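PDB 5YLY: nitrate reductase from Ulva prolifera, which uses its FAD-containing cytochrome b5 reductase domain, the part in this entry, to pass electrons, probably from NADH, toward the reduction of nitrate to nitrite in nitrate assimilation. Local coordinates for residues F27-K31 / V138-I142; Y147-G151 / N187-T192; I225-D230 / Y238-I243. Numbering follows the deposited sequence.

Interaction 1: residues F27-K31 / V138-I142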
loop_
_atom_site.group_PDB
_atom_site.type_symbol
_atom_site.label_atom_id
_atom_site.label_comp_id
_atom_site.label_asym_id
_atom_site.label_seq_id
_atom_site.Cartn_x
_atom_site.Cartn_y
_atom_site.Cartn_z
ATOM N N PHE A 27 -18.253 -9.271 -1.491
ATOM C CA PHE A 27 -18.159 -8.861 -2.883
ATOM C C PHE A 27 -17.038 -9.634 -3.589
ATOM O O PHE A 27 -17.286 -10.218 -4.642
ATOM C CB PHE A 27 -17.899 -7.369 -2.987
ATOM C CG PHE A 27 -17.631 -6.861 -4.387
ATOM C CD1 PHE A 27 -18.677 -6.603 -5.259
ATOM C CD2 PHE A 27 -16.338 -6.580 -4.810
ATOM C CE1 PHE A 27 -18.439 -6.108 -6.543
ATOM C CE2 PHE A 27 -16.106 -6.042 -6.090
ATOM C CZ PHE A 27 -17.162 -5.809 -6.941
ATOM N N LEU A 28 -15.820 -9.649 -3.018
ATOM C CA LEU A 28 -14.690 -10.331 -3.646
ATOM C C LEU A 28 -14.844 -11.841 -3.727
ATOM O O LEU A 28 -15.184 -12.510 -2.739
ATOM C CB LEU A 28 -13.357 -9.961 -3.002
ATOM C CG LEU A 28 -12.949 -8.492 -3.110
ATOM C CD1 LEU A 28 -11.756 -8.250 -2.256
ATOM C CD2 LEU A 28 -12.693 -8.078 -4.582
ATOM N N ASN A 29 -14.613 -12.361 -4.940
ATOM C CA ASN A 29 -14.694 -13.790 -5.246
ATOM C C ASN A 29 -13.482 -14.095 -6.118
ATOM O O ASN A 29 -13.397 -13.589 -7.236
ATOM C CB ASN A 29 -16.003 -14.135 -5.960
ATOM C CG ASN A 29 -16.142 -15.604 -6.251
ATOM O OD1 ASN A 29 -15.158 -16.350 -6.271
ATOM N ND2 ASN A 29 -17.356 -16.042 -6.531
ATOM N N PRO A 30 -12.498 -14.851 -5.591
ATOM C CA PRO A 30 -11.250 -15.061 -6.340
ATOM C C PRO A 30 -11.401 -15.806 -7.668
ATOM O O PRO A 30 -10.468 -15.792 -8.465
ATOM C CB PRO A 30 -10.369 -15.822 -5.339
ATOM C CG PRO A 30 -11.353 -16.524 -4.438
ATOM C CD PRO A 30 -12.430 -15.500 -4.262
ATOM N N LYS A 31 -12.578 -16.397 -7.925
ATOM C CA LYS A 31 -12.855 -17.155 -9.146
ATOM C C LYS A 31 -13.586 -16.294 -10.164
ATOM O O LYS A 31 -13.834 -16.773 -11.278
ATOM C CB LYS A 31 -13.768 -18.353 -8.832
ATOM C CG LYS A 31 -13.254 -19.353 -7.815
ATOM C CD LYS A 31 -14.201 -20.539 -7.836
ATOM C CE LYS A 31 -14.150 -21.378 -6.593
ATOM N NZ LYS A 31 -15.275 -22.349 -6.568
ATOM N N VAL A 138 -13.442 -6.404 -11.010
ATOM C CA VAL A 138 -12.590 -6.620 -9.844
ATOM C C VAL A 138 -12.429 -8.093 -9.529
ATOM O O VAL A 138 -13.427 -8.787 -9.348
ATOM C CB VAL A 138 -13.141 -5.838 -8.609
ATOM C CG1 VAL A 138 -12.161 -5.902 -7.446
ATOM C CG2 VAL A 138 -13.437 -4.380 -8.971
ATOM N N LYS A 139 -11.174 -8.547 -9.380
ATOM C CA LYS A 139 -10.895 -9.935 -8.994
ATOM C C LYS A 139 -10.018 -9.971 -7.747
ATOM O O LYS A 139 -8.956 -9.346 -7.694
ATOM C CB LYS A 139 -10.263 -10.740 -10.159
ATOM C CG LYS A 139 -9.976 -12.203 -9.773
ATOM C CD LYS A 139 -9.593 -13.098 -10.959
ATOM C CE LYS A 139 -10.814 -13.676 -11.626
ATOM N NZ LYS A 139 -10.457 -14.756 -12.587
ATOM N N GLY A 140 -10.440 -10.742 -6.768
ATOM C CA GLY A 140 -9.674 -10.862 -5.536
ATOM C C GLY A 140 -10.382 -11.724 -4.525
ATOM O O GLY A 140 -11.477 -12.189 -4.807
ATOM N N PRO A 141 -9.815 -11.909 -3.319
ATOM C CA PRO A 141 -8.528 -11.359 -2.859
ATOM C C PRO A 141 -7.320 -12.040 -3.464
ATOM O O PRO A 141 -7.375 -13.217 -3.832
ATOM C CB PRO A 141 -8.576 -11.537 -1.326
ATOM C CG PRO A 141 -9.864 -12.276 -1.007
ATOM C CD PRO A 141 -10.442 -12.768 -2.300
ATOM N N ILE A 142 -6.240 -11.284 -3.580
ATOM C CA ILE A 142 -4.974 -11.762 -4.105
ATOM C C ILE A 142 -3.922 -11.604 -3.030
ATOM O O ILE A 142 -3.808 -10.538 -2.419
ATOM C CB ILE A 142 -4.526 -10.961 -5.376
ATOM C CG1 ILE A 142 -5.691 -10.733 -6.397
ATOM C CG2 ILE A 142 -3.293 -11.623 -6.028
ATOM C CD1 ILE A 142 -6.274 -11.992 -7.120
HETATM O O HOH W 1 -13.835 -10.861 -7.293
HETATM O O HOH W 2 -9.601 -16.992 -11.104
HETATM O O HOH W 3 -13.347 -15.120 -14.023
#

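Interaction 2: residues Y147-G151 / N187-T192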
loop_
_atom_site.group_PDB
_atom_site.type_symbol
_atom_site.label_atom_id
_atom_site.label_comp_id
_atom_site.label_asym_id
_atom_site.label_seq_id
_atom_site.Cartn_x
_atom_site.Cartn_y
_atom_site.Cartn_z
ATOM N N TYR A 147 -2.633 -10.916 7.634
ATOM C CA TYR A 147 -2.531 -10.525 9.045
ATOM C C TYR A 147 -3.963 -10.793 9.518
ATOM O O TYR A 147 -4.855 -9.963 9.305
ATOM C CB TYR A 147 -2.151 -9.031 9.149
ATOM C CG TYR A 147 -1.979 -8.567 10.582
ATOM C CD1 TYR A 147 -0.810 -8.845 11.290
ATOM C CD2 TYR A 147 -2.992 -7.870 11.237
ATOM C CE1 TYR A 147 -0.651 -8.428 12.614
ATOM C CE2 TYR A 147 -2.843 -7.449 12.561
ATOM C CZ TYR A 147 -1.678 -7.743 13.246
ATOM O OH TYR A 147 -1.500 -7.281 14.519
ATOM N N ASP A 148 -4.190 -11.994 10.061
ATOM C CA ASP A 148 -5.521 -12.542 10.332
ATOM C C ASP A 148 -6.157 -12.247 11.687
ATOM O O ASP A 148 -7.372 -12.463 11.846
ATOM C CB ASP A 148 -5.522 -14.060 10.112
ATOM C CG ASP A 148 -4.604 -14.861 11.025
ATOM O OD1 ASP A 148 -3.507 -14.361 11.358
ATOM O OD2 ASP A 148 -4.972 -16.004 11.381
ATOM N N ARG A 149 -5.358 -11.827 12.666
ATOM C CA ARG A 149 -5.861 -11.478 13.991
ATOM C C ARG A 149 -4.780 -10.693 14.704
ATOM O O ARG A 149 -3.611 -10.808 14.305
ATOM C CB ARG A 149 -6.312 -12.721 14.808
ATOM C CG ARG A 149 -5.267 -13.804 14.972
ATOM C CD ARG A 149 -5.828 -14.972 15.781
ATOM N NE ARG A 149 -4.903 -16.107 15.797
ATOM C CZ ARG A 149 -3.926 -16.263 16.683
ATOM N NH1 ARG A 149 -3.739 -15.365 17.643
ATOM N NH2 ARG A 149 -3.131 -17.322 16.620
ATOM N N PRO A 150 -5.133 -9.915 15.766
ATOM C CA PRO A 150 -4.112 -9.111 16.441
ATOM C C PRO A 150 -2.877 -9.909 16.803
ATOM O O PRO A 150 -2.989 -10.951 17.429
ATOM C CB PRO A 150 -4.849 -8.569 17.669
ATOM C CG PRO A 150 -6.276 -8.454 17.208
ATOM C CD PRO A 150 -6.478 -9.657 16.334
ATOM N N GLY A 151 -1.719 -9.432 16.350
ATOM C CA GLY A 151 -0.427 -10.045 16.648
ATOM C C GLY A 151 -0.184 -11.402 16.019
ATOM O O GLY A 151 0.558 -12.201 16.582
ATOM N N ASN A 187 -7.535 -1.173 15.836
ATOM C CA ASN A 187 -8.062 -2.290 16.589
ATOM C C ASN A 187 -7.834 -2.013 18.074
ATOM O O ASN A 187 -6.701 -1.737 18.453
ATOM C CB ASN A 187 -7.410 -3.597 16.116
ATOM C CG ASN A 187 -8.076 -4.808 16.734
ATOM O OD1 ASN A 187 -8.184 -4.954 17.951
ATOM N ND2 ASN A 187 -8.509 -5.737 15.909
ATOM N N PRO A 188 -8.888 -2.011 18.913
ATOM C CA PRO A 188 -8.704 -1.655 20.344
ATOM C C PRO A 188 -8.008 -2.726 21.175
ATOM O O PRO A 188 -7.771 -2.470 22.362
ATOM C CB PRO A 188 -10.144 -1.431 20.832
ATOM C CG PRO A 188 -10.959 -2.291 19.985
ATOM C CD PRO A 188 -10.311 -2.290 18.614
ATOM N N SER A 189 -7.734 -3.931 20.578
ATOM C CA SER A 189 -7.098 -5.067 21.261
ATOM C C SER A 189 -5.729 -5.483 20.678
ATOM O O SER A 189 -5.162 -6.493 21.096
ATOM C CB SER A 189 -8.024 -6.291 21.245
ATOM O OG SER A 189 -9.281 -6.027 21.849
ATOM N N ASP A 190 -5.205 -4.736 19.734
ATOM C CA ASP A 190 -3.924 -5.074 19.100
ATOM C C ASP A 190 -2.827 -4.112 19.623
ATOM O O ASP A 190 -2.987 -2.898 19.530
ATOM C CB ASP A 190 -4.099 -4.907 17.576
ATOM C CG ASP A 190 -3.050 -5.557 16.688
ATOM O OD1 ASP A 190 -1.933 -5.777 17.157
ATOM O OD2 ASP A 190 -3.340 -5.783 15.504
ATOM N N LEU A 191 -1.724 -4.659 20.158
ATOM C CA LEU A 191 -0.598 -3.852 20.684
ATOM C C LEU A 191 0.657 -3.938 19.812
ATOM O O LEU A 191 1.718 -3.477 20.220
ATOM C CB LEU A 191 -0.281 -4.203 22.153
ATOM C CG LEU A 191 -1.390 -3.908 23.194
ATOM C CD1 LEU A 191 -0.998 -4.446 24.558
ATOM C CD2 LEU A 191 -1.704 -2.412 23.259
ATOM N N THR A 192 0.524 -4.487 18.594
ATOM C CA THR A 192 1.640 -4.597 17.653
ATOM C C THR A 192 2.201 -3.201 17.343
ATOM O O THR A 192 1.429 -2.246 17.207
ATOM C CB THR A 192 1.173 -5.319 16.358
ATOM O OG1 THR A 192 0.583 -6.557 16.742
ATOM C CG2 THR A 192 2.335 -5.584 15.376
#

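Interaction 3: residues I225-D230 / Y238-I243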
loop_
_atom_site.group_PDB
_atom_site.type_symbol
_atom_site.label_atom_id
_atom_site.label_comp_id
_atom_site.label_asym_id
_atom_site.label_seq_id
_atom_site.Cartn_x
_atom_site.Cartn_y
_atom_site.Cartn_z
ATOM N N ILE A 225 7.100 7.030 11.630
ATOM C CA ILE A 225 7.186 7.090 10.175
ATOM C C ILE A 225 8.392 7.939 9.794
ATOM O O ILE A 225 8.584 9.026 10.357
ATOM C CB ILE A 225 5.864 7.608 9.550
ATOM C CG1 ILE A 225 4.647 6.687 9.903
ATOM C CG2 ILE A 225 5.993 7.749 8.016
ATOM C CD1 ILE A 225 3.362 7.319 9.785
ATOM N N HIS A 226 9.226 7.424 8.873
ATOM C CA HIS A 226 10.393 8.158 8.395
ATOM C C HIS A 226 10.315 8.177 6.887
ATOM O O HIS A 226 9.864 7.203 6.282
ATOM C CB HIS A 226 11.694 7.515 8.851
ATOM C CG HIS A 226 12.872 8.425 8.709
ATOM N ND1 HIS A 226 13.160 9.340 9.702
ATOM C CD2 HIS A 226 13.775 8.577 7.719
ATOM C CE1 HIS A 226 14.255 9.968 9.327
ATOM N NE2 HIS A 226 14.653 9.565 8.141
ATOM N N TYR A 227 10.727 9.299 6.285
ATOM C CA TYR A 227 10.674 9.499 4.840
ATOM C C TYR A 227 12.057 9.731 4.269
ATOM O O TYR A 227 12.940 10.254 4.956
ATOM C CB TYR A 227 9.832 10.746 4.510
ATOM C CG TYR A 227 8.439 10.745 5.089
ATOM C CD1 TYR A 227 7.374 10.178 4.394
ATOM C CD2 TYR A 227 8.165 11.372 6.305
ATOM C CE1 TYR A 227 6.079 10.204 4.908
ATOM C CE2 TYR A 227 6.874 11.386 6.839
ATOM C CZ TYR A 227 5.837 10.817 6.129
ATOM O OH TYR A 227 4.574 10.820 6.655
ATOM N N THR A 228 12.235 9.395 2.979
ATOM C CA THR A 228 13.417 9.752 2.200
ATOM C C THR A 228 12.954 10.181 0.827
ATOM O O THR A 228 11.952 9.671 0.324
ATOM C CB THR A 228 14.543 8.703 2.171
ATOM O OG1 THR A 228 15.720 9.329 1.631
ATOM C CG2 THR A 228 14.196 7.461 1.336
ATOM N N VAL A 229 13.629 11.167 0.265
ATOM C CA VAL A 229 13.379 11.647 -1.093
ATOM C C VAL A 229 14.728 11.706 -1.817
ATOM O O VAL A 229 15.751 11.877 -1.152
ATOM C CB VAL A 229 12.561 12.971 -1.171
ATOM C CG1 VAL A 229 11.147 12.800 -0.606
ATOM C CG2 VAL A 229 13.291 14.121 -0.492
ATOM N N ASP A 230 14.747 11.481 -3.146
ATOM C CA ASP A 230 15.981 11.491 -3.940
ATOM C C ASP A 230 16.555 12.894 -3.930
ATOM O O ASP A 230 17.673 13.112 -3.450
ATOM C CB ASP A 230 15.713 11.045 -5.394
ATOM C CG ASP A 230 15.248 9.610 -5.591
ATOM O OD1 ASP A 230 15.200 8.855 -4.601
ATOM O OD2 ASP A 230 14.983 9.230 -6.748
ATOM N N TYR A 238 13.687 15.234 6.888
ATOM C CA TYR A 238 13.937 13.792 6.886
ATOM C C TYR A 238 15.162 13.419 6.048
ATOM O O TYR A 238 16.020 14.269 5.812
ATOM C CB TYR A 238 12.666 13.010 6.471
ATOM C CG TYR A 238 11.427 13.311 7.285
ATOM C CD1 TYR A 238 10.557 14.330 6.915
ATOM C CD2 TYR A 238 11.067 12.510 8.366
ATOM C CE1 TYR A 238 9.396 14.595 7.641
ATOM C CE2 TYR A 238 9.904 12.763 9.099
ATOM C CZ TYR A 238 9.074 13.805 8.731
ATOM O OH TYR A 238 7.935 14.060 9.447
ATOM N N SER A 239 15.270 12.141 5.627
ATOM C CA SER A 239 16.446 11.660 4.889
ATOM C C SER A 239 16.460 11.980 3.394
ATOM O O SER A 239 15.415 12.265 2.807
ATOM C CB SER A 239 16.622 10.166 5.102
ATOM O OG SER A 239 16.925 9.900 6.458
ATOM N N SER A 240 17.657 11.911 2.786
ATOM C CA SER A 240 17.908 12.152 1.368
ATOM C C SER A 240 18.558 10.909 0.756
ATOM O O SER A 240 19.347 10.222 1.421
ATOM C CB SER A 240 18.884 13.324 1.189
ATOM O OG SER A 240 18.506 14.488 1.907
ATOM N N GLY A 241 18.300 10.699 -0.530
ATOM C CA GLY A 241 18.929 9.626 -1.290
ATOM C C GLY A 241 18.269 8.279 -1.128
ATOM O O GLY A 241 17.160 8.190 -0.604
ATOM N N PHE A 242 18.951 7.226 -1.587
ATOM C CA PHE A 242 18.445 5.855 -1.534
ATOM C C PHE A 242 18.493 5.278 -0.126
ATOM O O PHE A 242 19.361 5.653 0.676
ATOM C CB PHE A 242 19.245 4.929 -2.474
ATOM C CG PHE A 242 19.407 5.404 -3.899
ATOM C CD1 PHE A 242 18.293 5.669 -4.691
ATOM C CD2 PHE A 242 20.672 5.538 -4.464
ATOM C CE1 PHE A 242 18.446 6.098 -6.017
ATOM C CE2 PHE A 242 20.823 5.960 -5.786
ATOM C CZ PHE A 242 19.710 6.241 -6.553
ATOM N N ILE A 243 17.588 4.323 0.149
ATOM C CA ILE A 243 17.566 3.596 1.411
ATOM C C ILE A 243 18.948 2.889 1.557
ATOM O O ILE A 243 19.414 2.255 0.611
ATOM C CB ILE A 243 16.378 2.607 1.431
ATOM C CG1 ILE A 243 15.017 3.367 1.395
ATOM C CG2 ILE A 243 16.450 1.681 2.638
ATOM C CD1 ILE A 243 13.810 2.530 1.104
HETATM O O HOH W 4 6.863 11.148 10.858
#

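Interaction 1: residues F27-K31 / V138-I142
Leu-28 lays its side chain over the end of strand 135-142. Its CD2 is 3.6 Å from Val-138 CG1, and its CB is 4.1 Å from Pro-141 CD. Beside it, the ring edge of Phe-27 meets Val-138, CE2 to CB at 3.9 Å. Met-70 of strand 69-75 touches both Leu-28 and Val-138. Pro-30 CD lies 3.9 Å from Pro-141 CD, next to its cis peptide. The loop crosses the strand at 81° end to end, and no direct hydrogen bond joins them. Gly-140 O comes within 3.0 Å of Pro-30 N, but this nitrogen has no hydrogen to give. Water 1 accepts from Asn-29 N (2.9 Å) and lies 2.9 Å from Val-138 O. Waters 2 and 3 link Lys-139 NZ to Pro-30 O and Lys-31 O. Asn-29 OD1 accepts from Lys-31 N at 3.1 Å, an Asx turn. The loop thus covers the antiparallel sheet of the FAD-binding domain by apolar packing at Phe-27 and Leu-28, while waters bridge the polar groups from Asn-29 to Lys-31.

Interaction 2: residues Y147-G151 / N187-T192
This contact lies between the end of a strand and a loop, where strand 145-149 runs out against the turn that leads from helix 174-185 into strand 193-200 of the NAD-binding domain. The turn is type I, from Asn-187 to Asp-190. One Asx turn lies within it: Asn-187 OD1 accepts from Ser-189 N at 2.9 Å. A second follows, from Asp-190 to Thr-192, where Asp-190 OD1 accepts from Thr-192 N at 3.1 Å. Thr-192 OG1 also donates to Asp-190 OD1, at 2.7 Å. The other carboxylate oxygen faces the neighbouring segment: Tyr-147 OH donates to Asp-190 OD2 at 2.6 Å. The same hydroxyl accepts from Gly-151 N at 2.8 Å, so Tyr-147 also closes its own loop.

Pro-150 packs against the turn. Its CB is 3.6 Å from Asp-190 CG, and its CG is 3.7 Å from Asn-187 ND2. Gly-151 CA passes 3.6 Å from Thr-192 OG1. Ile-184 of helix 174-185 and Ile-165 of strand 164-170 pack beside these polar groups.

The side chain of Thr-91, which probably binds FAD, is about 11 Å from that of Tyr-147; the contact is packing away from the flavin. The buried carboxylate of Asp-190 takes bonds from both sides: its own loop through Thr-192 and the other segment through Tyr-147. A short chain of hydrogen bonds therefore runs from Gly-151 N through Tyr-147 and Asp-190 to Thr-192, and the Tyr-147 to Asp-190 bond is the link that crosses between the segments.

Interaction 3: residues I225-D230 / Y238-I243
Backbone hydrogen bonds pair the two segments in parallel. Ser-239 N donates to Tyr-227 O (3.1 Å), Val-229 N to Ser-239 O (3.3 Å), and Gly-241 N to Val-229 O (2.9 Å). Strand 239-240 thereby adds an edge to the parallel sheet of the NAD-binding domain. Side chains add two bonds. Thr-228 OG1 donates to Gly-241 O at 2.9 Å. His-226 NE2 and Ser-239 OG form a hydrogen bond of 2.8 Å, and either could be the donor. Ser-239 OG also bonds Arg-250 of helix 245-251.

Next comes an aromatic cluster. The edge of Tyr-238 points at the face of His-226, with centroids 5.7 Å apart. The edge of Tyr-227 meets the face of Tyr-238, with centroids 4.8 Å apart. Both are T-shaped stacks. Tyr-227 OH bonds Glu-213 of helix 209-218. Thr-228 CG2 also lies 4.2 Å from Ile-243 CG1. Only two residue pairs form beta bridges, so side-chain bonds and ring stacking supplement a short strand pairing.

How the interactions relate
All three contacts are partly buried, and the centre of each lies about 18 Å from the centre of the chain. Interactions 1 and 3 are on opposite sides of that centre. Interaction 1 lays a loop on the antiparallel sheet of the FAD-binding domain; interaction 3 belongs to the parallel sheet of the NAD-binding domain. Interaction 2 follows interaction 1 through successive strands, 135-142 and 145-149, and reaches the loop before strand 193-200, which neighbours strand 223-229 of interaction 3. None of the three touches another. Their chemistry follows their place. A loop over a strand uses apolar packing and water, a strand end and a loop use side-chain hydrogen bonds, and a strand with a short edge strand uses backbone pairing and aromatic rings.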